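Local coordinates for ABC transporter periplasmic peptide-binding protein (Pseudoalteromonas, PDB 4QFL), which binds dipeptides in the periplasm, here Ala-Phe, and probably hands them to an ABC transporter for uptake, at residues Y140-S145 with M178-A183; L151-V156 with E166-E171. All blocks are in the same frame, centred on the assembly; numbering follows the deposited sequence.

Contact 1: Y140-S145 with M178-A183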
loop_
_atom_site.group_PDB
_atom_site.type_symbol
_atom_site.label_atom_id
_atom_site.label_comp_id
_atom_site.label_asym_id
_atom_site.label_seq_id
_atom_site.Cartn_x
_atom_site.Cartn_y
_atom_site.Cartn_z
ATOM N N TYR A 140 -5.212 -12.530 3.631
ATOM C CA TYR A 140 -4.383 -11.526 4.306
ATOM C C TYR A 140 -3.289 -11.102 3.335
ATOM O O TYR A 140 -2.150 -11.547 3.446
ATOM C CB TYR A 140 -3.796 -12.112 5.596
ATOM C CG TYR A 140 -4.853 -12.791 6.453
ATOM C CD1 TYR A 140 -5.853 -12.047 7.070
ATOM C CD2 TYR A 140 -4.869 -14.173 6.621
ATOM C CE1 TYR A 140 -6.832 -12.647 7.836
ATOM C CE2 TYR A 140 -5.851 -14.789 7.393
ATOM C CZ TYR A 140 -6.828 -14.018 7.997
ATOM O OH TYR A 140 -7.812 -14.607 8.764
ATOM N N PRO A 141 -3.650 -10.256 2.353
ATOM C CA PRO A 141 -2.835 -10.086 1.141
ATOM C C PRO A 141 -1.393 -9.620 1.375
ATOM O O PRO A 141 -0.494 -10.200 0.782
ATOM C CB PRO A 141 -3.638 -9.084 0.298
ATOM C CG PRO A 141 -4.624 -8.460 1.230
ATOM C CD PRO A 141 -4.876 -9.435 2.330
ATOM N N TYR A 142 -1.152 -8.606 2.197
ATOM C CA TYR A 142 0.235 -8.203 2.402
ATOM C C TYR A 142 1.055 -9.400 2.903
ATOM O O TYR A 142 2.101 -9.751 2.358
ATOM C CB TYR A 142 0.371 -7.036 3.389
ATOM C CG TYR A 142 1.815 -6.607 3.491
ATOM C CD1 TYR A 142 2.395 -5.857 2.479
ATOM C CD2 TYR A 142 2.613 -7.004 4.556
ATOM C CE1 TYR A 142 3.709 -5.491 2.534
ATOM C CE2 TYR A 142 3.939 -6.637 4.621
ATOM C CZ TYR A 142 4.483 -5.888 3.601
ATOM O OH TYR A 142 5.805 -5.509 3.647
ATOM N N PHE A 143 0.547 -10.021 3.951
ATOM C CA PHE A 143 1.246 -11.092 4.633
ATOM C C PHE A 143 1.428 -12.346 3.778
ATOM O O PHE A 143 2.508 -12.927 3.741
ATOM C CB PHE A 143 0.524 -11.394 5.933
ATOM C CG PHE A 143 0.504 -10.228 6.887
ATOM C CD1 PHE A 143 1.674 -9.822 7.530
ATOM C CD2 PHE A 143 -0.671 -9.538 7.143
ATOM C CE1 PHE A 143 1.664 -8.751 8.421
ATOM C CE2 PHE A 143 -0.692 -8.466 8.039
ATOM C CZ PHE A 143 0.473 -8.071 8.673
ATOM N N GLN A 144 0.388 -12.762 3.075
ATOM C CA GLN A 144 0.532 -13.886 2.167
ATOM C C GLN A 144 1.538 -13.570 1.054
ATOM O O GLN A 144 2.344 -14.415 0.695
ATOM C CB GLN A 144 -0.828 -14.316 1.622
ATOM C CG GLN A 144 -1.824 -14.608 2.755
ATOM C CD GLN A 144 -3.262 -14.853 2.292
ATOM O OE1 GLN A 144 -3.642 -14.526 1.165
ATOM N NE2 GLN A 144 -4.069 -15.430 3.181
ATOM N N SER A 145 1.524 -12.342 0.547
ATOM C CA SER A 145 2.456 -11.930 -0.500
ATOM C C SER A 145 3.927 -12.031 -0.099
ATOM O O SER A 145 4.775 -12.330 -0.925
ATOM C CB SER A 145 2.158 -10.501 -0.961
ATOM O OG SER A 145 0.912 -10.437 -1.620
ATOM N N MET A 178 6.725 -6.063 10.295
ATOM C CA MET A 178 5.966 -5.899 11.536
ATOM C C MET A 178 5.667 -4.430 11.865
ATOM O O MET A 178 4.874 -4.132 12.764
ATOM C CB MET A 178 6.674 -6.578 12.721
ATOM C CG MET A 178 6.841 -8.083 12.578
ATOM S SD MET A 178 5.263 -8.939 12.491
ATOM C CE MET A 178 4.611 -8.563 14.117
ATOM N N ALA A 179 6.296 -3.517 11.134
ATOM C CA ALA A 179 6.055 -2.098 11.344
ATOM C C ALA A 179 5.159 -1.513 10.259
ATOM O O ALA A 179 5.008 -0.302 10.168
ATOM C CB ALA A 179 7.367 -1.336 11.415
ATOM N N THR A 180 4.568 -2.365 9.426
ATOM C CA THR A 180 3.680 -1.866 8.379
ATOM C C THR A 180 2.305 -1.580 8.959
ATOM O O THR A 180 1.973 -2.053 10.050
ATOM C CB THR A 180 3.557 -2.842 7.188
ATOM O OG1 THR A 180 2.980 -4.076 7.633
ATOM C CG2 THR A 180 4.920 -3.107 6.567
ATOM N N ASP A 181 1.520 -0.793 8.231
ATOM C CA ASP A 181 0.157 -0.463 8.632
ATOM C C ASP A 181 -0.767 -1.680 8.704
ATOM O O ASP A 181 -1.874 -1.596 9.238
ATOM C CB ASP A 181 -0.446 0.545 7.653
ATOM C CG ASP A 181 0.302 1.860 7.630
ATOM O OD1 ASP A 181 0.454 2.483 8.701
ATOM O OD2 ASP A 181 0.742 2.262 6.537
ATOM N N PHE A 182 -0.325 -2.799 8.142
ATOM C CA PHE A 182 -1.122 -4.023 8.142
ATOM C C PHE A 182 -0.939 -4.791 9.454
ATOM O O PHE A 182 -1.767 -5.643 9.807
ATOM C CB PHE A 182 -0.735 -4.904 6.951
ATOM C CG PHE A 182 -0.575 -4.137 5.664
ATOM C CD1 PHE A 182 -1.679 -3.581 5.035
ATOM C CD2 PHE A 182 0.676 -3.953 5.095
ATOM C CE1 PHE A 182 -1.531 -2.866 3.874
ATOM C CE2 PHE A 182 0.820 -3.240 3.923
ATOM C CZ PHE A 182 -0.277 -2.703 3.317
ATOM N N ALA A 183 0.137 -4.472 10.175
ATOM C CA ALA A 183 0.542 -5.240 11.349
ATOM C C ALA A 183 -0.036 -4.706 12.658
ATOM O O ALA A 183 0.647 -4.684 13.688
ATOM C CB ALA A 183 2.058 -5.282 11.425
#
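Y142, in the first turn of helix 141-145, meets F182 ring against ring; F182 belongs to the 178-183 segment, in the loop that follows helix 174-178. Y142 CB points toward that segment, and chi1 of -176° sets CG anti to the backbone N, next to F182 CD2. Followed outward, Y142 CB lies first, over one face of the F182 ring, 3.9 Å from the ring centroid, as a CH-pi contact. Y142 CG is closest, 3.3 Å from F182 CD2, and Y142 CD1 sits 3.4 Å from F182 CE2. The two planes are only 21° apart, yet the rings are slid so far that they barely overlap, and F182 CD2 covers the rim of the Y142 ring, not its centre. At the tip, Y142 OH approaches the methyl CG2 of T180 at 3.9 Å; its polar partners are N177 and N442, while T180 OG1 is bonded to N177 O. F143 touches the same loop differently. The edge of its ring, at CZ, is 3.5 Å from F182 O, near the ring plane, and its CE2 packs on F182 CB at 3.7 Å. T180 to A183 form a type I beta turn, closed by A183 N bonding to T180 O. With no hydrogen bond across it, this buried contact rests on aromatic and van der Waals packing, and it backs the dipeptide site: the F182 side chain lies about 4 Å from the bound alanine.

Contact 2: L151-V156 with E166-E171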
loop_
_atom_site.group_PDB
_atom_site.type_symbol
_atom_site.label_atom_id
_atom_site.label_comp_id
_atom_site.label_asym_id
_atom_site.label_seq_id
_atom_site.Cartn_x
_atom_site.Cartn_y
_atom_site.Cartn_z
ATOM N N LEU A 151 7.253 -18.462 7.205
ATOM C CA LEU A 151 8.039 -17.648 8.129
ATOM C C LEU A 151 7.789 -17.903 9.609
ATOM O O LEU A 151 8.701 -18.313 10.326
ATOM C CB LEU A 151 7.875 -16.161 7.845
ATOM C CG LEU A 151 8.960 -15.389 8.597
ATOM C CD1 LEU A 151 10.316 -15.842 8.118
ATOM C CD2 LEU A 151 8.812 -13.904 8.409
ATOM N N ILE A 152 6.575 -17.642 10.083
ATOM C CA ILE A 152 6.315 -17.722 11.524
ATOM C C ILE A 152 5.925 -19.128 11.992
ATOM O O ILE A 152 4.894 -19.656 11.577
ATOM C CB ILE A 152 5.224 -16.731 11.971
ATOM C CG1 ILE A 152 5.629 -15.297 11.631
ATOM C CG2 ILE A 152 5.006 -16.851 13.451
ATOM C CD1 ILE A 152 4.542 -14.283 11.911
ATOM N N ARG A 153 6.747 -19.721 12.858
ATOM C CA ARG A 153 6.494 -21.071 13.371
ATOM C C ARG A 153 5.536 -21.030 14.557
ATOM O O ARG A 153 4.537 -21.752 14.603
ATOM C CB ARG A 153 7.806 -21.765 13.776
ATOM C CG ARG A 153 7.684 -23.277 14.053
ATOM C CD ARG A 153 8.952 -23.832 14.713
ATOM N NE ARG A 153 8.964 -23.580 16.156
ATOM C CZ ARG A 153 10.063 -23.446 16.893
ATOM N NH1 ARG A 153 11.257 -23.533 16.330
ATOM N NH2 ARG A 153 9.965 -23.214 18.197
ATOM N N LYS A 154 5.850 -20.187 15.528
ATOM C CA LYS A 154 4.961 -19.979 16.644
ATOM C C LYS A 154 5.343 -18.673 17.314
ATOM O O LYS A 154 6.349 -18.062 16.971
ATOM C CB LYS A 154 5.012 -21.162 17.627
ATOM C CG LYS A 154 6.378 -21.476 18.216
ATOM C CD LYS A 154 6.286 -22.645 19.204
ATOM C CE LYS A 154 7.600 -22.866 19.970
ATOM N NZ LYS A 154 7.522 -23.958 21.004
ATOM N N ILE A 155 4.504 -18.229 18.239
ATOM C CA ILE A 155 4.826 -17.110 19.100
ATOM C C ILE A 155 4.699 -17.623 20.522
ATOM O O ILE A 155 3.609 -18.002 20.958
ATOM C CB ILE A 155 3.839 -15.946 18.913
ATOM C CG1 ILE A 155 3.662 -15.629 17.432
ATOM C CG2 ILE A 155 4.299 -14.717 19.708
ATOM C CD1 ILE A 155 2.640 -14.551 17.158
ATOM N N VAL A 156 5.817 -17.666 21.231
ATOM C CA VAL A 156 5.809 -18.125 22.616
ATOM C C VAL A 156 5.275 -17.033 23.519
ATOM O O VAL A 156 5.563 -15.853 23.320
ATOM C CB VAL A 156 7.222 -18.507 23.111
ATOM C CG1 VAL A 156 7.208 -18.784 24.611
ATOM C CG2 VAL A 156 7.776 -19.701 22.330
ATOM N N GLU A 166 9.043 -17.219 16.796
ATOM C CA GLU A 166 9.997 -18.198 16.284
ATOM C C GLU A 166 9.822 -18.346 14.773
ATOM O O GLU A 166 8.750 -18.727 14.299
ATOM C CB GLU A 166 9.798 -19.551 16.966
ATOM C CG GLU A 166 9.789 -19.484 18.478
ATOM C CD GLU A 166 11.181 -19.325 19.059
ATOM O OE1 GLU A 166 12.146 -19.208 18.273
ATOM O OE2 GLU A 166 11.313 -19.320 20.303
ATOM N N LEU A 167 10.875 -18.044 14.020
ATOM C CA LEU A 167 10.825 -18.123 12.562
ATOM C C LEU A 167 11.468 -19.404 12.023
ATOM O O LEU A 167 12.379 -19.969 12.639
ATOM C CB LEU A 167 11.514 -16.906 11.943
ATOM C CG LEU A 167 11.130 -15.559 12.557
ATOM C CD1 LEU A 167 11.826 -14.419 11.833
ATOM C CD2 LEU A 167 9.619 -15.370 12.558
ATOM N N PHE A 168 10.987 -19.859 10.869
ATOM C CA PHE A 168 11.549 -21.038 10.230
ATOM C C PHE A 168 12.909 -20.697 9.654
ATOM O O PHE A 168 13.785 -21.559 9.543
ATOM C CB PHE A 168 10.633 -21.543 9.122
ATOM C CG PHE A 168 9.403 -22.231 9.627
ATOM C CD1 PHE A 168 9.508 -23.347 10.434
ATOM C CD2 PHE A 168 8.143 -21.764 9.302
ATOM C CE1 PHE A 168 8.372 -23.987 10.911
ATOM C CE2 PHE A 168 7.001 -22.395 9.775
ATOM C CZ PHE A 168 7.113 -23.506 10.584
ATOM N N ASN A 169 13.068 -19.430 9.289
ATOM C CA ASN A 169 14.304 -18.913 8.710
ATOM C C ASN A 169 14.453 -17.426 9.059
ATOM O O ASN A 169 13.470 -16.745 9.340
ATOM C CB ASN A 169 14.300 -19.087 7.180
ATOM C CG ASN A 169 14.288 -20.550 6.745
ATOM O OD1 ASN A 169 15.326 -21.218 6.734
ATOM N ND2 ASN A 169 13.112 -21.050 6.372
ATOM N N ALA A 170 15.675 -16.915 9.047
ATOM C CA ALA A 170 15.850 -15.481 9.202
ATOM C C ALA A 170 15.394 -14.779 7.924
ATOM O O ALA A 170 15.576 -15.288 6.817
ATOM C CB ALA A 170 17.299 -15.147 9.514
ATOM N N GLU A 171 14.758 -13.630 8.093
ATOM C CA GLU A 171 14.438 -12.735 6.992
ATOM C C GLU A 171 14.780 -11.352 7.498
ATOM O O GLU A 171 14.264 -10.933 8.525
ATOM C CB GLU A 171 12.945 -12.793 6.631
ATOM C CG GLU A 171 12.522 -14.044 5.875
ATOM C CD GLU A 171 11.160 -13.919 5.185
ATOM O OE1 GLU A 171 10.726 -14.905 4.536
ATOM O OE2 GLU A 171 10.528 -12.846 5.275
#
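R153 and K154 both face E166 across two antiparallel strands, a classic beta bulge. E166 O accepts from R153 N at 2.7 Å and, more weakly, from K154 N at 3.5 Å, while E166 N returns a nearly straight bond (175°) to K154 O. Beyond the bulge the register has shifted by one: I152 and L167 form a non-hydrogen-bonded pair, and F168 N donates to L151 O at 2.8 Å.

Side chains close over this backbone frame. R153 CG is anti to the backbone N (chi1 -168°), which sets it 3.3 Å from F168 CE1, with R153 CB over one face of that ring as a CH-pi contact. Further out the R153 guanidinium lies over the aliphatic part of E166, whose CB is above its centre. The opposite charges are near but form no salt bridge: R153 NH2 is 4.6 Å from E166 OE1, with no N-H aimed at it, so any attraction is probably weak. What fixes the carboxylate is a second shell: R164 forms a salt bridge with E166 OE2, and S90 bonds OE1.

On the face that carries I152 and L167, L167 CD2 also meets L151 CG, just before the strand begins. The two methyls of L151 meet the end of E171 tip to tip, L151 CD1 lying 3.6 Å from E171 CD. An alanine in place of E171 would probably leave the L151 methyls without the cover of its CG and carboxylate, opening a gap at this end of the hairpin.

Outward from the strands, I152 and I155 pack on helix 115-126, and L151 and L167 on F174 of helix 174-178. The hairpin belongs to a four-stranded antiparallel sheet, with 162-167 next to 90-95 and 152-159 outermost within the chain.

Contact 1 is core: all its touching residues are buried, and its centre lies about 10 Å from the centre of the chain. Contact 2, centred about 24 Å out, mixes buried and exposed residues. Their centres are about 15 Å apart and they do not touch, but both border helix 115-126, which meets F143 and A183 in the first and I152 and I155 in the second. Helix 174-178 is also common to both, running on into the loop of contact 1. Chemistry follows place: near the ligand, aromatic side chains join helix to loop without cross-segment hydrogen bonds, whereas the outlying hairpin combines backbone bonds and apolar contacts with exposed R153 and K154 alongside buried E166.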